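Local atomic coordinates of transcriptional regulator, LacI family (Arthrobacter sp., PDB entry 4RKQ), a protein that probably represses or otherwise regulates transcription of sugar-related genes, binding a small effector, perhaps a sugar, between the two lobes of its periplasmic-binding-protein-like core. Residues 36-39 against 40-44; 50-53 against 54-57; 267-270 against 271-274. All coordinates share one frame; numbering follows the deposited sequence. Where two conformers were deposited one is given.

Contact 1 (36-39 against 40-44)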
loop_
_atom_site.group_PDB
_atom_site.type_symbol
_atom_site.label_atom_id
_atom_site.label_comp_id
_atom_site.label_asym_id
_atom_site.label_seq_id
_atom_site.Cartn_x
_atom_site.Cartn_y
_atom_site.Cartn_z
ATOM N N SER A 36 8.919 -6.379 0.327
ATOM C CA SER A 36 9.804 -7.272 1.071
ATOM C C SER A 36 10.589 -8.176 0.108
ATOM O O SER A 36 11.798 -8.407 0.275
ATOM C CB SER A 36 8.980 -8.081 2.080
ATOM O OG SER A 36 9.774 -9.127 2.566
ATOM N N VAL A 37 9.916 -8.681 -0.919
ATOM C CA VAL A 37 10.573 -9.490 -1.945
ATOM C C VAL A 37 11.555 -8.660 -2.774
ATOM O O VAL A 37 12.686 -9.114 -3.045
ATOM C CB VAL A 37 9.579 -10.227 -2.895
ATOM C CG1 VAL A 37 10.339 -10.959 -3.986
ATOM C CG2 VAL A 37 8.719 -11.214 -2.118
ATOM N N VAL A 38 11.166 -7.446 -3.148
ATOM C CA VAL A 38 12.074 -6.600 -3.917
ATOM C C VAL A 38 13.344 -6.260 -3.102
ATOM O O VAL A 38 14.409 -6.255 -3.679
ATOM C CB VAL A 38 11.422 -5.333 -4.421
ATOM C CG1 VAL A 38 12.422 -4.473 -5.127
ATOM C CG2 VAL A 38 10.335 -5.695 -5.424
ATOM N N GLU A 39 13.179 -5.974 -1.816
ATOM C CA GLU A 39 14.308 -5.780 -0.887
ATOM C C GLU A 39 15.313 -6.944 -0.921
ATOM O O GLU A 39 16.502 -6.742 -1.180
ATOM C CB GLU A 39 13.833 -5.571 0.534
ATOM C CG GLU A 39 14.949 -5.464 1.603
ATOM C CD GLU A 39 15.688 -4.137 1.645
ATOM O OE1 GLU A 39 15.442 -3.253 0.789
ATOM O OE2 GLU A 39 16.540 -3.972 2.556
ATOM N N LEU A 40 14.833 -8.160 -0.715
ATOM C CA LEU A 40 15.735 -9.316 -0.606
ATOM C C LEU A 40 16.374 -9.634 -1.927
ATOM O O LEU A 40 17.547 -9.930 -1.971
ATOM C CB LEU A 40 15.015 -10.522 -0.017
ATOM C CG LEU A 40 14.502 -10.259 1.376
ATOM C CD1 LEU A 40 13.446 -11.291 1.717
ATOM C CD2 LEU A 40 15.641 -10.257 2.374
ATOM N N ALA A 41 15.639 -9.499 -3.033
ATOM C CA ALA A 41 16.168 -9.794 -4.323
ATOM C C ALA A 41 17.198 -8.761 -4.709
ATOM O O ALA A 41 18.246 -9.080 -5.320
ATOM C CB ALA A 41 15.053 -9.853 -5.382
ATOM N N THR A 42 16.899 -7.509 -4.400
ATOM C CA THR A 42 17.753 -6.421 -4.781
ATOM C C THR A 42 19.113 -6.581 -4.047
ATOM O O THR A 42 20.172 -6.344 -4.598
ATOM C CB THR A 42 17.099 -5.059 -4.474
ATOM O OG1 THR A 42 15.957 -4.864 -5.356
ATOM C CG2 THR A 42 18.094 -3.953 -4.678
ATOM N N LEU A 43 19.035 -7.021 -2.816
ATOM C CA LEU A 43 20.240 -7.216 -2.013
ATOM C C LEU A 43 21.089 -8.414 -2.456
ATOM O O LEU A 43 22.264 -8.512 -2.056
ATOM C CB LEU A 43 19.853 -7.330 -0.589
ATOM C CG LEU A 43 19.327 -6.088 0.098
ATOM C CD1 LEU A 43 18.887 -6.440 1.528
ATOM C CD2 LEU A 43 20.360 -4.992 0.084
ATOM N N ARG A 44 20.520 -9.297 -3.295
ATOM C CA ARG A 44 21.284 -10.338 -3.971
ATOM C C ARG A 44 21.789 -9.888 -5.322
ATOM O O ARG A 44 22.398 -10.706 -6.076
ATOM C CB ARG A 44 20.449 -11.615 -4.140
ATOM C CG ARG A 44 19.922 -12.239 -2.863
ATOM C CD ARG A 44 19.366 -13.612 -3.158
ATOM N NE ARG A 44 20.433 -14.545 -3.494
ATOM C CZ ARG A 44 21.065 -15.292 -2.584
ATOM N NH1 ARG A 44 20.707 -15.228 -1.300
ATOM N NH2 ARG A 44 22.036 -16.103 -2.973
#
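Two donors of Thr-42 share one acceptor, the carbonyl oxygen of Val-38 one helical turn back. The hydroxyl OG1 of Thr-42 lies 2.7 Å from Val-38 O, and the amide N of Thr-42 is 2.9 Å from the same oxygen. They reach it from opposite faces of the carbonyl plane. The first torsion of Thr-42 makes this possible: OG1 stands anti to its own carbonyl carbon (chi1 -68°), which turns it back toward the preceding turn; the hydroxyl thereby finds a main-chain acceptor. The same hydroxyl brushes the CG1 methyl of Val-38 at 3.6 Å, and the two side chains cross at a slant.

One residue on, the side chain of Leu-43 touches the turn below through carbon only: its CG packs 3.2 Å from Glu-39 O, a close van der Waals approach, while the methyl CD1 meets carboxylate oxygen OE2 of Glu-39 at 3.6 Å. Glu-39 bends at chi2 (76°), which brings the carboxylate alongside that leucine; its other oxygen, OE1, is hydrogen-bonded to His-55 of the second subunit. Leu-40 lays CG and CD1 against the carbonyl oxygen of Ser-36. The regular i to i+4 amide bonds continue beneath, with Ala-41 N to Val-37 O and Leu-43 N to Glu-39 O both at 3.0 Å.

This is the C-terminal part of helix 29-43, the crossover helix of the beta-alpha-beta unit that runs from strand 17-22 to strand 47-52. Val-37 and Val-38 face Leu-20 on the first strand, Val-38 and Ala-41 meet Val-48 on the second, Leu-40 leans on Val-254 of helix 246-262, and Thr-42 and Leu-43 pack against the loop of the second subunit.

Contact 2 (50-53 against 54-57)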
loop_
_atom_site.group_PDB
_atom_site.type_symbol
_atom_site.label_atom_id
_atom_site.label_comp_id
_atom_site.label_asym_id
_atom_site.label_seq_id
_atom_site.Cartn_x
_atom_site.Cartn_y
_atom_site.Cartn_z
ATOM N N VAL A 50 7.576 -5.907 -11.293
ATOM C CA VAL A 50 6.284 -6.235 -10.711
ATOM C C VAL A 50 5.206 -6.064 -11.782
ATOM O O VAL A 50 5.235 -5.059 -12.499
ATOM C CB VAL A 50 5.995 -5.312 -9.504
ATOM C CG1 VAL A 50 4.590 -5.554 -8.990
ATOM C CG2 VAL A 50 7.012 -5.593 -8.404
ATOM N N ASP A 51 4.332 -7.057 -11.929
ATOM C CA ASP A 51 3.125 -6.926 -12.773
ATOM C C ASP A 51 1.898 -6.993 -11.825
ATOM O O ASP A 51 1.623 -8.067 -11.227
ATOM C CB ASP A 51 3.061 -8.058 -13.766
ATOM C CG ASP A 51 1.876 -7.947 -14.751
ATOM O OD1 ASP A 51 0.878 -7.244 -14.482
ATOM O OD2 ASP A 51 1.951 -8.615 -15.797
ATOM N N ASP A 52 1.205 -5.850 -11.702
ATOM C CA ASP A 52 -0.046 -5.730 -10.970
ATOM C C ASP A 52 -1.105 -6.082 -12.006
ATOM O O ASP A 52 -1.359 -5.265 -12.933
ATOM C CB ASP A 52 -0.253 -4.311 -10.456
ATOM C CG ASP A 52 -1.682 -4.021 -10.033
ATOM O OD1 ASP A 52 -2.505 -4.953 -9.896
ATOM O OD2 ASP A 52 -1.996 -2.819 -9.897
ATOM N N TYR A 53 -1.664 -7.278 -11.884
ATOM C CA TYR A 53 -2.592 -7.781 -12.911
ATOM C C TYR A 53 -4.079 -7.566 -12.595
ATOM O O TYR A 53 -4.942 -8.101 -13.271
ATOM C CB TYR A 53 -2.311 -9.242 -13.291
ATOM C CG TYR A 53 -2.552 -10.256 -12.229
ATOM C CD1 TYR A 53 -3.791 -10.811 -12.041
ATOM C CD2 TYR A 53 -1.477 -10.719 -11.415
ATOM C CE1 TYR A 53 -3.998 -11.778 -11.059
ATOM C CE2 TYR A 53 -1.679 -11.680 -10.436
ATOM C CZ TYR A 53 -2.935 -12.177 -10.253
ATOM O OH TYR A 53 -3.163 -13.128 -9.309
ATOM N N GLY A 54 -4.375 -6.700 -11.655
ATOM C CA GLY A 54 -5.759 -6.536 -11.151
ATOM C C GLY A 54 -6.487 -5.491 -11.981
ATOM O O GLY A 54 -7.055 -4.547 -11.421
ATOM N N HIS A 55 -6.325 -5.578 -13.291
ATOM C CA HIS A 55 -6.896 -4.608 -14.252
ATOM C C HIS A 55 -7.254 -5.270 -15.545
ATOM O O HIS A 55 -6.632 -6.243 -15.957
ATOM C CB HIS A 55 -5.878 -3.512 -14.569
ATOM C CG HIS A 55 -5.318 -2.875 -13.347
ATOM N ND1 HIS A 55 -5.942 -1.843 -12.696
ATOM C CD2 HIS A 55 -4.235 -3.191 -12.601
ATOM C CE1 HIS A 55 -5.232 -1.499 -11.633
ATOM N NE2 HIS A 55 -4.206 -2.321 -11.541
ATOM N N GLY A 56 -8.243 -4.712 -16.239
ATOM C CA GLY A 56 -8.532 -5.181 -17.572
ATOM C C GLY A 56 -8.979 -6.626 -17.696
ATOM O O GLY A 56 -8.896 -7.209 -18.768
ATOM N N GLY A 57 -9.525 -7.179 -16.636
ATOM C CA GLY A 57 -9.863 -8.575 -16.612
ATOM C C GLY A 57 -8.697 -9.533 -16.699
ATOM O O GLY A 57 -8.898 -10.717 -16.927
#
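The imidazole of His-55 presents its edge to Asp-52: NE2 donates to OD2 at 2.8 Å, and the carboxylate oxygen lies exactly in the ring plane. The backbone O of Asp-52 is also at the ring's edge, 3.6 Å from CD2 of His-55. The carboxylate, by contrast, is met from above, since NE2 approaches OD2 from well outside the carboxylate plane. The two flat groups are turned 65° against each other, and the side chains cross at about a right angle.

The other oxygen of the carboxylate faces the main chain. Gly-54 N donates to Asp-52 OD1 at 3.1 Å, again from above the plane but with a fairly straight N-H...O angle of 161°. Asp-52 holds CG anti to its backbone N (chi1 164°), beside the carbonyl carbon, and this swings the carboxylate forward over the turn where both donors wait. Two bonds, one to each oxygen, limit its rotation. A weak bond from His-55 N to Tyr-53 O, 2.9 Å long, spans the same turn.

The ring of Tyr-53 leaves the turn, with its OH bonded to Tyr-77 O and the side chain packed on Pro-23 and on Ala-63 of helix 60-67. The remaining nitrogen of His-55, ND1, is hydrogen-bonded to Glu-39 OE1 of the second subunit. The imidazole thus bridges two carboxylates, one from each chain, an arrangement that would be expected to favour its protonated form.

An Asx turn, with a His-carboxylate hydrogen bond on the same aspartate, closes strand 47-52 of a Rossmann-like lobe of the periplasmic-binding-protein fold, here serving the dimer interface of a LacI-family regulator.

Contact 3 (267-270 against 271-274)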
loop_
_atom_site.group_PDB
_atom_site.type_symbol
_atom_site.label_atom_id
_atom_site.label_comp_id
_atom_site.label_asym_id
_atom_site.label_seq_id
_atom_site.Cartn_x
_atom_site.Cartn_y
_atom_site.Cartn_z
ATOM N N PRO A 267 12.621 -29.104 -8.092
ATOM C CA PRO A 267 11.322 -28.514 -8.365
ATOM C C PRO A 267 10.231 -29.539 -8.147
ATOM O O PRO A 267 10.332 -30.684 -8.596
ATOM C CB PRO A 267 11.390 -28.130 -9.838
ATOM C CG PRO A 267 12.845 -28.089 -10.182
ATOM C CD PRO A 267 13.530 -29.021 -9.251
ATOM N N GLY A 268 9.200 -29.129 -7.422
ATOM C CA GLY A 268 8.067 -29.958 -7.203
ATOM C C GLY A 268 8.222 -30.919 -6.058
ATOM O O GLY A 268 7.265 -31.527 -5.650
ATOM N N SER A 269 9.421 -31.061 -5.516
ATOM C CA SER A 269 9.662 -31.987 -4.420
ATOM C C SER A 269 9.036 -31.531 -3.124
ATOM O O SER A 269 8.622 -30.377 -2.984
ATOM C CB SER A 269 11.170 -32.119 -4.216
ATOM O OG SER A 269 11.734 -30.946 -3.621
ATOM N N GLN A 270 9.009 -32.416 -2.132
ATOM C CA GLN A 270 8.486 -32.013 -0.822
ATOM C C GLN A 270 9.227 -30.840 -0.198
ATOM O O GLN A 270 8.620 -29.976 0.448
ATOM C CB GLN A 270 8.502 -33.202 0.127
ATOM C CG GLN A 270 7.432 -34.187 -0.255
ATOM C CD GLN A 270 7.411 -35.336 0.700
ATOM O OE1 GLN A 270 6.849 -35.244 1.789
ATOM N NE2 GLN A 270 8.066 -36.413 0.322
ATOM N N SER A 271 10.535 -30.780 -0.424
ATOM C CA SER A 271 11.350 -29.705 0.128
ATOM C C SER A 271 11.086 -28.380 -0.585
ATOM O O SER A 271 11.508 -27.337 -0.131
ATOM C CB SER A 271 12.841 -30.039 0.017
ATOM O OG SER A 271 13.100 -31.309 0.569
ATOM N N SER A 272 10.409 -28.419 -1.711
ATOM C CA SER A 272 10.107 -27.192 -2.450
ATOM C C SER A 272 8.781 -26.568 -1.979
ATOM O O SER A 272 8.391 -25.520 -2.486
ATOM C CB SER A 272 10.049 -27.448 -3.937
ATOM O OG SER A 272 8.857 -28.136 -4.344
ATOM N N ARG A 273 8.084 -27.232 -1.049
ATOM C CA ARG A 273 6.877 -26.693 -0.438
ATOM C C ARG A 273 7.103 -26.308 1.023
ATOM O O ARG A 273 7.358 -27.146 1.841
ATOM C CB ARG A 273 5.767 -27.706 -0.531
ATOM C CG ARG A 273 5.134 -27.756 -1.900
ATOM C CD ARG A 273 5.843 -28.695 -2.863
ATOM N NE ARG A 273 5.014 -28.726 -4.064
ATOM C CZ ARG A 273 5.251 -28.037 -5.167
ATOM N NH1 ARG A 273 6.343 -27.299 -5.277
ATOM N NH2 ARG A 273 4.385 -28.103 -6.159
ATOM N N THR A 274 7.005 -25.021 1.316
ATOM C CA THR A 274 7.163 -24.501 2.651
ATOM C C THR A 274 5.795 -24.091 3.241
ATOM O O THR A 274 4.953 -23.482 2.585
ATOM C CB THR A 274 8.075 -23.243 2.628
ATOM O OG1 THR A 274 9.330 -23.515 2.004
ATOM C CG2 THR A 274 8.324 -22.699 4.042
#
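A short 3-10 turn leads into strand 273-281, and serines Ser-269 and Ser-272 hold its first step together. Carbonyl oxygen O of Ser-269 takes two bonds from Ser-272: one from OG at 2.6 Å, in the carbonyl plane on a lone pair, and one from the amide N at 2.9 Å, well above that plane (62°). Ser-272 carries OG between its backbone N and carbonyl carbon (chi1 74°), which points the hydroxyl back at that oxygen. The next rung repeats the turn, with Arg-273 N donating to Gln-270 O at 3.2 Å.

Arg-273 folds back along the loop by bending at chi2 (87°). Its CD comes within 3.3 Å of Ser-269 O, and Gly-268 CA lies over one face of the guanidinium, toward its rim, 3.7 Å from NH1 of Arg-273. NH1 also makes a weak bond to OG of Ser-272, while NH2 is bonded to Ala-104 O.

The turn links the loop after helix 246-262 to strand 273-281. Gly-268 bonds through its backbone to Ala-105, and Ser-272 and Thr-274 pair with Ser-107 of the neighbouring strand 106-110.

Contacts 1 and 2 belong to successive elements, helix 29-43 and strand 47-52 with its loop, and both reach the second subunit: the glutamate of contact 1 pairs with the histidine of contact 2 on the other chain. Contact 2 is buried, contact 1 partly so, and contact 3 lies at the surface with no other chain of the assembly touching it. The helix of contact 1 brings two donors to opposite faces of a carbonyl plane, whereas the 3-10 turn of contact 3 puts the hydroxyl in that plane and the amide above it; contact 2 relies on a carboxylate instead. Contacts 2 and 3 reach the same sheet, with nearest atoms about 17 Å apart.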